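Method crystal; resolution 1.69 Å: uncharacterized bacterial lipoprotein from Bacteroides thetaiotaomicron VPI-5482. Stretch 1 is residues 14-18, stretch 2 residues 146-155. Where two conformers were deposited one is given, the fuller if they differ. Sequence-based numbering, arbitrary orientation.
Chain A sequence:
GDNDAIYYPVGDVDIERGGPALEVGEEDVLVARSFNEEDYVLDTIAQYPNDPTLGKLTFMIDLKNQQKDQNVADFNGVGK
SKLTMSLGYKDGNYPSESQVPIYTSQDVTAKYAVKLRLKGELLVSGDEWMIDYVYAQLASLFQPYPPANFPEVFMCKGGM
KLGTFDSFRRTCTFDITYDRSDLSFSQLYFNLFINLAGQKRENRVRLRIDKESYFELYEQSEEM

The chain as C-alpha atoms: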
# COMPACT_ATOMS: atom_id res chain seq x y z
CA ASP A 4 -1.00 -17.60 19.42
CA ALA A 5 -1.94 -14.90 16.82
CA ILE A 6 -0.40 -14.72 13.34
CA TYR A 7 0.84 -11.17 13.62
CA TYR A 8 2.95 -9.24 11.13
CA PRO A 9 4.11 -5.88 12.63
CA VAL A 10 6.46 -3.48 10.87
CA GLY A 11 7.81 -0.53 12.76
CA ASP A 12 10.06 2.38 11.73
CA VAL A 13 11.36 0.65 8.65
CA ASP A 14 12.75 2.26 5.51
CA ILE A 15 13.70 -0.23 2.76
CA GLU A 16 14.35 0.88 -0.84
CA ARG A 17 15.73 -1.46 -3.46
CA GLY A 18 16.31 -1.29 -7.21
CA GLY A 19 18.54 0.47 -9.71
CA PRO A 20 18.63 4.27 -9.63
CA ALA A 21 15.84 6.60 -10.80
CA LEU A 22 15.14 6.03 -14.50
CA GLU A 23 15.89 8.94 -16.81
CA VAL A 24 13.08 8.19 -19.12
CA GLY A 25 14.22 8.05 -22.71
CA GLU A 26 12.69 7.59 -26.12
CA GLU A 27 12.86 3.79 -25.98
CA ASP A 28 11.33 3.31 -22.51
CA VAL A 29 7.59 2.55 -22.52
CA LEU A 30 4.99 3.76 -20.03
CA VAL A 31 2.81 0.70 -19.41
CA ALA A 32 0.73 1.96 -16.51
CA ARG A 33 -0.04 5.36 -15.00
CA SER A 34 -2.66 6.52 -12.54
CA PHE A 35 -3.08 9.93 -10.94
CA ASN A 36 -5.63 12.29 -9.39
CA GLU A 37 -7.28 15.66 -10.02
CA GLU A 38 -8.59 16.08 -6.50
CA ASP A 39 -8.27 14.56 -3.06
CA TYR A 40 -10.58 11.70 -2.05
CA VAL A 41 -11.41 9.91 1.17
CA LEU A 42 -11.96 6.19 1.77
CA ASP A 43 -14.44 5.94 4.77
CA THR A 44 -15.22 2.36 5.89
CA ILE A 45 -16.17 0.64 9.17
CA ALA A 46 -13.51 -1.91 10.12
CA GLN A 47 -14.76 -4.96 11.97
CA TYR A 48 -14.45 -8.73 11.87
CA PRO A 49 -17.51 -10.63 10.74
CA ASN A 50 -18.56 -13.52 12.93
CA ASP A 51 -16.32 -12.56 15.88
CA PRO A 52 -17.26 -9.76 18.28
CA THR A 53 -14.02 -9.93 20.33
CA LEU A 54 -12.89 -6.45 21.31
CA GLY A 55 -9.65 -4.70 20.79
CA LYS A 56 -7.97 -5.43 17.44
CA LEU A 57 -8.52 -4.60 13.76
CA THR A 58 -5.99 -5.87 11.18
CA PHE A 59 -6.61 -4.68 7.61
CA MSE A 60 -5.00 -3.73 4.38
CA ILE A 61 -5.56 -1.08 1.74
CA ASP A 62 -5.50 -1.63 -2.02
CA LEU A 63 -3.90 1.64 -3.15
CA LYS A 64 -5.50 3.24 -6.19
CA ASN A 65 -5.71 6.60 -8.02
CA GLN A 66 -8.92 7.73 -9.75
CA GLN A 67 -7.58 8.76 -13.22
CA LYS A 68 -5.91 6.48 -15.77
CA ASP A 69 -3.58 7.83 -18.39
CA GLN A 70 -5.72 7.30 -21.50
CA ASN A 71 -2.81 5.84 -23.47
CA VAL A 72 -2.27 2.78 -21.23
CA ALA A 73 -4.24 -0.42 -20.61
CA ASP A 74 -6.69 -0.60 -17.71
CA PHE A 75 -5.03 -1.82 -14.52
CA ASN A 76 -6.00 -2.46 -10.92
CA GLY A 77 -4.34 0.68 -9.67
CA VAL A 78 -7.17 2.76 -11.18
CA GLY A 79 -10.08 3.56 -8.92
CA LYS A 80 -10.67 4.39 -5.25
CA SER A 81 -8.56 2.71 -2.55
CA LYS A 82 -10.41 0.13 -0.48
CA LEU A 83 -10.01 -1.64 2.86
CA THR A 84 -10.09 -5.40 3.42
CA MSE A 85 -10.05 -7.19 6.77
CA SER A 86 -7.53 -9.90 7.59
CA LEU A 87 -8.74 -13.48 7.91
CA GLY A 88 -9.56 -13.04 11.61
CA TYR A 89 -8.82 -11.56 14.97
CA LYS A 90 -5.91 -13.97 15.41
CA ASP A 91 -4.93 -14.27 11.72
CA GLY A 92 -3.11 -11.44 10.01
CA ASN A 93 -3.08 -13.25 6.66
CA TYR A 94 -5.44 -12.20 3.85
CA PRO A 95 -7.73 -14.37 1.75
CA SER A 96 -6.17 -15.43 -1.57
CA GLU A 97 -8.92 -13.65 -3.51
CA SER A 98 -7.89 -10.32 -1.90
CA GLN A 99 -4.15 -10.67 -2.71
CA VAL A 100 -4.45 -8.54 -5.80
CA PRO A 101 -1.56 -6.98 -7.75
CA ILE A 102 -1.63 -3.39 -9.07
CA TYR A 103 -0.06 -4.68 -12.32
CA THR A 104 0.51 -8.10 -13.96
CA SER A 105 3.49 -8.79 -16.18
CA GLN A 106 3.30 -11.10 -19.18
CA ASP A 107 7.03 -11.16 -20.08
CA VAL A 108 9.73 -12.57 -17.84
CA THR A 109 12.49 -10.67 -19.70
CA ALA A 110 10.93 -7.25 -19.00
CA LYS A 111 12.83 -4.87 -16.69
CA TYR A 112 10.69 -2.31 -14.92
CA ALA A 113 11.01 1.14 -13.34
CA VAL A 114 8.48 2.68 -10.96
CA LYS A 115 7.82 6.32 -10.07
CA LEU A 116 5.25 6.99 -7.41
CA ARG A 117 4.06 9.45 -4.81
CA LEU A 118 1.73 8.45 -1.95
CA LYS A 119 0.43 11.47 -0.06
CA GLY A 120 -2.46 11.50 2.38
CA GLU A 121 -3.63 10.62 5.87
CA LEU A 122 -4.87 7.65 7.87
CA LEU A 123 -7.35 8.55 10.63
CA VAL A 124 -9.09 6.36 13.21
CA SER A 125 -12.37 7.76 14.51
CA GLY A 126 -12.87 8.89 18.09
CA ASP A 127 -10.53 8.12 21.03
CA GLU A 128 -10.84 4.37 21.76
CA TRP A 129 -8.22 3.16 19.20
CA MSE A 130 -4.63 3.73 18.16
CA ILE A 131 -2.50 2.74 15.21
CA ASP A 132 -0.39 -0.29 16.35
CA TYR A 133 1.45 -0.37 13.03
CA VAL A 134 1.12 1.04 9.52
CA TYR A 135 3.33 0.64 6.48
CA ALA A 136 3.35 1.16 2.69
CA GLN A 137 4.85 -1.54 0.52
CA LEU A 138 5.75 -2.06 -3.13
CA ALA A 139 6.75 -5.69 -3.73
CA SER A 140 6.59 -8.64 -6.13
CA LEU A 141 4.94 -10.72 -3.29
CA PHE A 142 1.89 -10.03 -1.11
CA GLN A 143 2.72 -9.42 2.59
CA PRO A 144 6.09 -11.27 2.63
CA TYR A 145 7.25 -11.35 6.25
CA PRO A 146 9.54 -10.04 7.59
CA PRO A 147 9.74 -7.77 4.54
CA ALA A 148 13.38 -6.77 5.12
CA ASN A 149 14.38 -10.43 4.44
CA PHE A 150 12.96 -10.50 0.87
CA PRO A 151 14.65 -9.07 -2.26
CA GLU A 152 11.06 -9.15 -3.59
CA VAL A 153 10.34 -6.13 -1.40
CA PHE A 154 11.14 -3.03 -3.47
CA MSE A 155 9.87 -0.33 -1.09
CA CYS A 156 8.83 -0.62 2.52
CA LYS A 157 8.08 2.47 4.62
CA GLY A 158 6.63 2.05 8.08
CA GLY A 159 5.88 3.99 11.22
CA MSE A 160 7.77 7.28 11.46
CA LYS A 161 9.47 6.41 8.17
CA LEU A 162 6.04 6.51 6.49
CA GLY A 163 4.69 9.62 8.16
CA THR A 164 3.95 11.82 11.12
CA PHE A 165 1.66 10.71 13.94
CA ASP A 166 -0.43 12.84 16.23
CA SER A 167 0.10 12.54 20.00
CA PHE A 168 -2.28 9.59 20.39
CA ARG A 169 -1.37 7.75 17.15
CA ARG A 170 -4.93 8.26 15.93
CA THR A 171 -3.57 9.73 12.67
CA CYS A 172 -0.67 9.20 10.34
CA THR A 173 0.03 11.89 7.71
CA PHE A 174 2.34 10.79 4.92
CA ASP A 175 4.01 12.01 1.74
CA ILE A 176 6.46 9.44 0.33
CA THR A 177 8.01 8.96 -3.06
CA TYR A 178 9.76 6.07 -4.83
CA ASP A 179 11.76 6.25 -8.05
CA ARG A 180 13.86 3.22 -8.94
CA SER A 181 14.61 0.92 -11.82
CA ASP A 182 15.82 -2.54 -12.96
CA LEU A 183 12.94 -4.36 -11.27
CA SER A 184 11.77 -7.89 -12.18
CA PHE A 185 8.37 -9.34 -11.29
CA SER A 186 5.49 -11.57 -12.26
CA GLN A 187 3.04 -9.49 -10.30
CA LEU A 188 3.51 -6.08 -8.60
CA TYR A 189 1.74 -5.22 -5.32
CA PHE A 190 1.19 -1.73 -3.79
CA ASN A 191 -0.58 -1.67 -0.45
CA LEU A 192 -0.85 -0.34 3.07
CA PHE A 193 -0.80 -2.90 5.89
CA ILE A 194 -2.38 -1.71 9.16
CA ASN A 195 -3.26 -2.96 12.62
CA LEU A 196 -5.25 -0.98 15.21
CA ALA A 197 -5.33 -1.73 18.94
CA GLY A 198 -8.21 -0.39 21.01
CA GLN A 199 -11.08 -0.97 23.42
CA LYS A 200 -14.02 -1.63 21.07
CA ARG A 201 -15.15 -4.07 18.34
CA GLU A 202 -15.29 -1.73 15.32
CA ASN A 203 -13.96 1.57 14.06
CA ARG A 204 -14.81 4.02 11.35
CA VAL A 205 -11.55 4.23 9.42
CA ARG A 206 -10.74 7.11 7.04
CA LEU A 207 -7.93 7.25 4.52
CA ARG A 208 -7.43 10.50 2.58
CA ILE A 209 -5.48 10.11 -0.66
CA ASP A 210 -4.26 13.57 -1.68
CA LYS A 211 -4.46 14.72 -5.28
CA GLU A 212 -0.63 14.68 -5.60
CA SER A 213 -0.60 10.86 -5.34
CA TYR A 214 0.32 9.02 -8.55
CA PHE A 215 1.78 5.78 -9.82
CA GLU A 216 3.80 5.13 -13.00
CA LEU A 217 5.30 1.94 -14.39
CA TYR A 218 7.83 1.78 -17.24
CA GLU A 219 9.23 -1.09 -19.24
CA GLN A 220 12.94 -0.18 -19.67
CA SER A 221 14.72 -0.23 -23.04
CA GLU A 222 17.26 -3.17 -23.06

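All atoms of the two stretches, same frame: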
# COMPACT_ATOMS: atom_id res chain seq x y z
N ASP A 14 12.57 1.56 6.77
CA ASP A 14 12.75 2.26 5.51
C ASP A 14 13.67 1.44 4.60
O ASP A 14 14.92 1.53 4.70
CB ASP A 14 13.35 3.64 5.76
CG ASP A 14 13.32 4.51 4.54
OD1 ASP A 14 13.04 4.01 3.43
OD2 ASP A 14 13.60 5.72 4.69
N ILE A 15 13.04 0.63 3.75
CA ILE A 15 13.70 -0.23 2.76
C ILE A 15 13.44 0.31 1.36
O ILE A 15 12.26 0.53 0.98
CB ILE A 15 13.10 -1.67 2.83
CG1 ILE A 15 13.49 -2.36 4.14
CG2 ILE A 15 13.53 -2.53 1.63
CD1 ILE A 15 12.51 -3.43 4.58
N GLU A 16 14.49 0.53 0.58
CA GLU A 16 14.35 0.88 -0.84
C GLU A 16 15.36 0.09 -1.64
O GLU A 16 16.55 0.17 -1.34
CB GLU A 16 14.58 2.38 -1.08
CG GLU A 16 13.37 3.25 -0.89
CD GLU A 16 13.59 4.69 -1.39
OE1 GLU A 16 14.07 4.89 -2.54
OE2 GLU A 16 13.30 5.60 -0.59
N ARG A 17 14.88 -0.68 -2.60
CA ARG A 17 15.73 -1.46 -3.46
C ARG A 17 15.51 -1.03 -4.90
O ARG A 17 14.51 -0.36 -5.24
CB ARG A 17 15.42 -2.95 -3.36
CG ARG A 17 15.42 -3.50 -1.91
CD ARG A 17 15.43 -5.01 -1.96
NE ARG A 17 14.78 -5.60 -0.80
CZ ARG A 17 15.32 -5.73 0.40
NH1 ARG A 17 16.53 -5.27 0.66
NH2 ARG A 17 14.63 -6.31 1.35
N GLY A 18 16.43 -1.47 -5.75
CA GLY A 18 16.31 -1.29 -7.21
C GLY A 18 17.49 -0.52 -7.75
O GLY A 18 18.29 0.03 -6.99
N PRO A 146 9.38 -11.49 7.42
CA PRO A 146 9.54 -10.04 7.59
C PRO A 146 10.04 -9.41 6.29
O PRO A 146 10.90 -9.97 5.63
CB PRO A 146 10.57 -9.92 8.71
CG PRO A 146 10.94 -11.31 9.11
CD PRO A 146 10.48 -12.23 8.06
N PRO A 147 9.46 -8.27 5.89
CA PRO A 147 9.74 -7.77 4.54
C PRO A 147 11.23 -7.47 4.27
O PRO A 147 11.73 -7.67 3.13
CB PRO A 147 8.89 -6.50 4.44
CG PRO A 147 8.26 -6.27 5.76
CD PRO A 147 8.51 -7.43 6.65
N ALA A 148 11.96 -7.05 5.30
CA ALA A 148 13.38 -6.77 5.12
C ALA A 148 14.18 -7.97 4.62
O ALA A 148 15.22 -7.77 3.99
CB ALA A 148 13.99 -6.22 6.43
N ASN A 149 13.69 -9.20 4.85
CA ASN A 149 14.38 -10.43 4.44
C ASN A 149 14.14 -10.84 2.99
O ASN A 149 14.67 -11.86 2.57
CB ASN A 149 13.99 -11.60 5.35
CG ASN A 149 14.49 -11.45 6.81
OD1 ASN A 149 15.05 -10.41 7.20
ND2 ASN A 149 14.26 -12.47 7.61
N PHE A 150 13.32 -10.10 2.24
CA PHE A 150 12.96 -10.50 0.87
C PHE A 150 13.48 -9.49 -0.15
O PHE A 150 13.10 -8.32 -0.11
CB PHE A 150 11.44 -10.60 0.72
CG PHE A 150 10.82 -11.74 1.45
CD1 PHE A 150 10.61 -11.67 2.83
CD2 PHE A 150 10.42 -12.89 0.78
CE1 PHE A 150 10.02 -12.73 3.53
CE2 PHE A 150 9.83 -13.95 1.46
CZ PHE A 150 9.62 -13.87 2.84
N PRO A 151 14.30 -9.94 -1.11
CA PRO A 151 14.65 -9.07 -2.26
C PRO A 151 13.43 -8.72 -3.12
O PRO A 151 13.45 -7.75 -3.87
CB PRO A 151 15.63 -9.91 -3.08
CG PRO A 151 15.53 -11.30 -2.54
CD PRO A 151 14.86 -11.30 -1.22
N GLU A 152 12.34 -9.46 -2.93
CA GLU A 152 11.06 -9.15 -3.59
C GLU A 152 10.38 -7.88 -3.09
O GLU A 152 9.43 -7.37 -3.72
CB GLU A 152 10.10 -10.33 -3.39
CG GLU A 152 10.48 -11.59 -4.16
CD GLU A 152 11.49 -12.49 -3.50
OE1 GLU A 152 11.87 -12.25 -2.33
OE2 GLU A 152 11.87 -13.47 -4.20
N VAL A 153 10.83 -7.40 -1.94
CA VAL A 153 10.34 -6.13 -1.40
C VAL A 153 11.17 -4.99 -1.97
O VAL A 153 12.39 -4.89 -1.74
CB VAL A 153 10.33 -6.14 0.14
CG1 VAL A 153 10.06 -4.75 0.69
CG2 VAL A 153 9.23 -7.07 0.64
N PHE A 154 10.49 -4.14 -2.74
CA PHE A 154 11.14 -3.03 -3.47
C PHE A 154 11.14 -1.73 -2.65
O PHE A 154 12.09 -0.96 -2.67
CB PHE A 154 10.47 -2.80 -4.84
CG PHE A 154 10.46 -4.02 -5.75
CD1 PHE A 154 11.53 -4.92 -5.77
CD2 PHE A 154 9.34 -4.31 -6.54
CE1 PHE A 154 11.50 -6.05 -6.59
CE2 PHE A 154 9.31 -5.43 -7.35
CZ PHE A 154 10.38 -6.30 -7.37
N MSE A 155 10.04 -1.51 -1.92
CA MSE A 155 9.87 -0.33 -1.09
C MSE A 155 9.06 -0.74 0.12
O MSE A 155 8.01 -1.39 0.01
CB MSE A 155 9.15 0.83 -1.81
CG MSE A 155 9.19 2.17 -1.06
SE MSE A 155 7.66 3.30 -1.43
CE MSE A 155 6.26 2.31 -0.46

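Strand 14-16 meets strand 153-155 at a single antiparallel bridge, Arg17 and Gly18 follow as loop, and the two stretches together bury 403 Å². Asp14 is exposed and makes no contact; its CA-to-CB bond points away, and OD1 hydrogen-bonds just outside the stretches.

Ile15 makes the apolar part of the contact. Its CA-to-CB bond points sideways, but the m,t rotamer brings the end of the chain nearer, so that Ile15 CD1 lies 3.7 Å from Ala148 CB while Ile15 CG2 lies 4.2 Å from Val153 CG1. A branched aliphatic side chain suits this place because its two arms can reach two separate apolar neighbours; Ile15 CD1 also packs against the backbone, 3.5 Å from Ala148 CA.

Glu16 pairs with Met155, a selenomethionine, as a non-hydrogen-bonded pair. Here the strands approach through CA-H...O contacts: Met155 CA to Ile15 O at 3.3 Å and Glu16 CA to Phe154 O at 3.4 Å. Both side chains occupy the same face of the sheet, where the aliphatic CG of Glu16 sits 4.3 Å from CG of Met155; the Glu16 carboxylate oxygens find hydrogen bonds outside the two stretches.

Arg17 N donates a nearly straight hydrogen bond to Phe154 O (2.8 Å, 168°). The CA-to-CB bond of Arg17 points toward the other stretch, and the guanidinium lies among backbone carbonyls. Arg17 NH2 bonds to Ala148 O at 3.1 Å and weakly to Phe150 O at 2.9 Å; Arg17 NE bonds weakly to Val153 O at 2.7 Å. Arginine suits a site rich in carbonyl oxygens because its guanidinium carries several donors. The Phe150-Val153 type I turn, closed by Val153 N to Phe150 O at 3.1 Å, supplies two of these acceptors.

Gly18 ends the stretch at phi/psi 122/171, where a CB would jam against the preceding carbonyl oxygen.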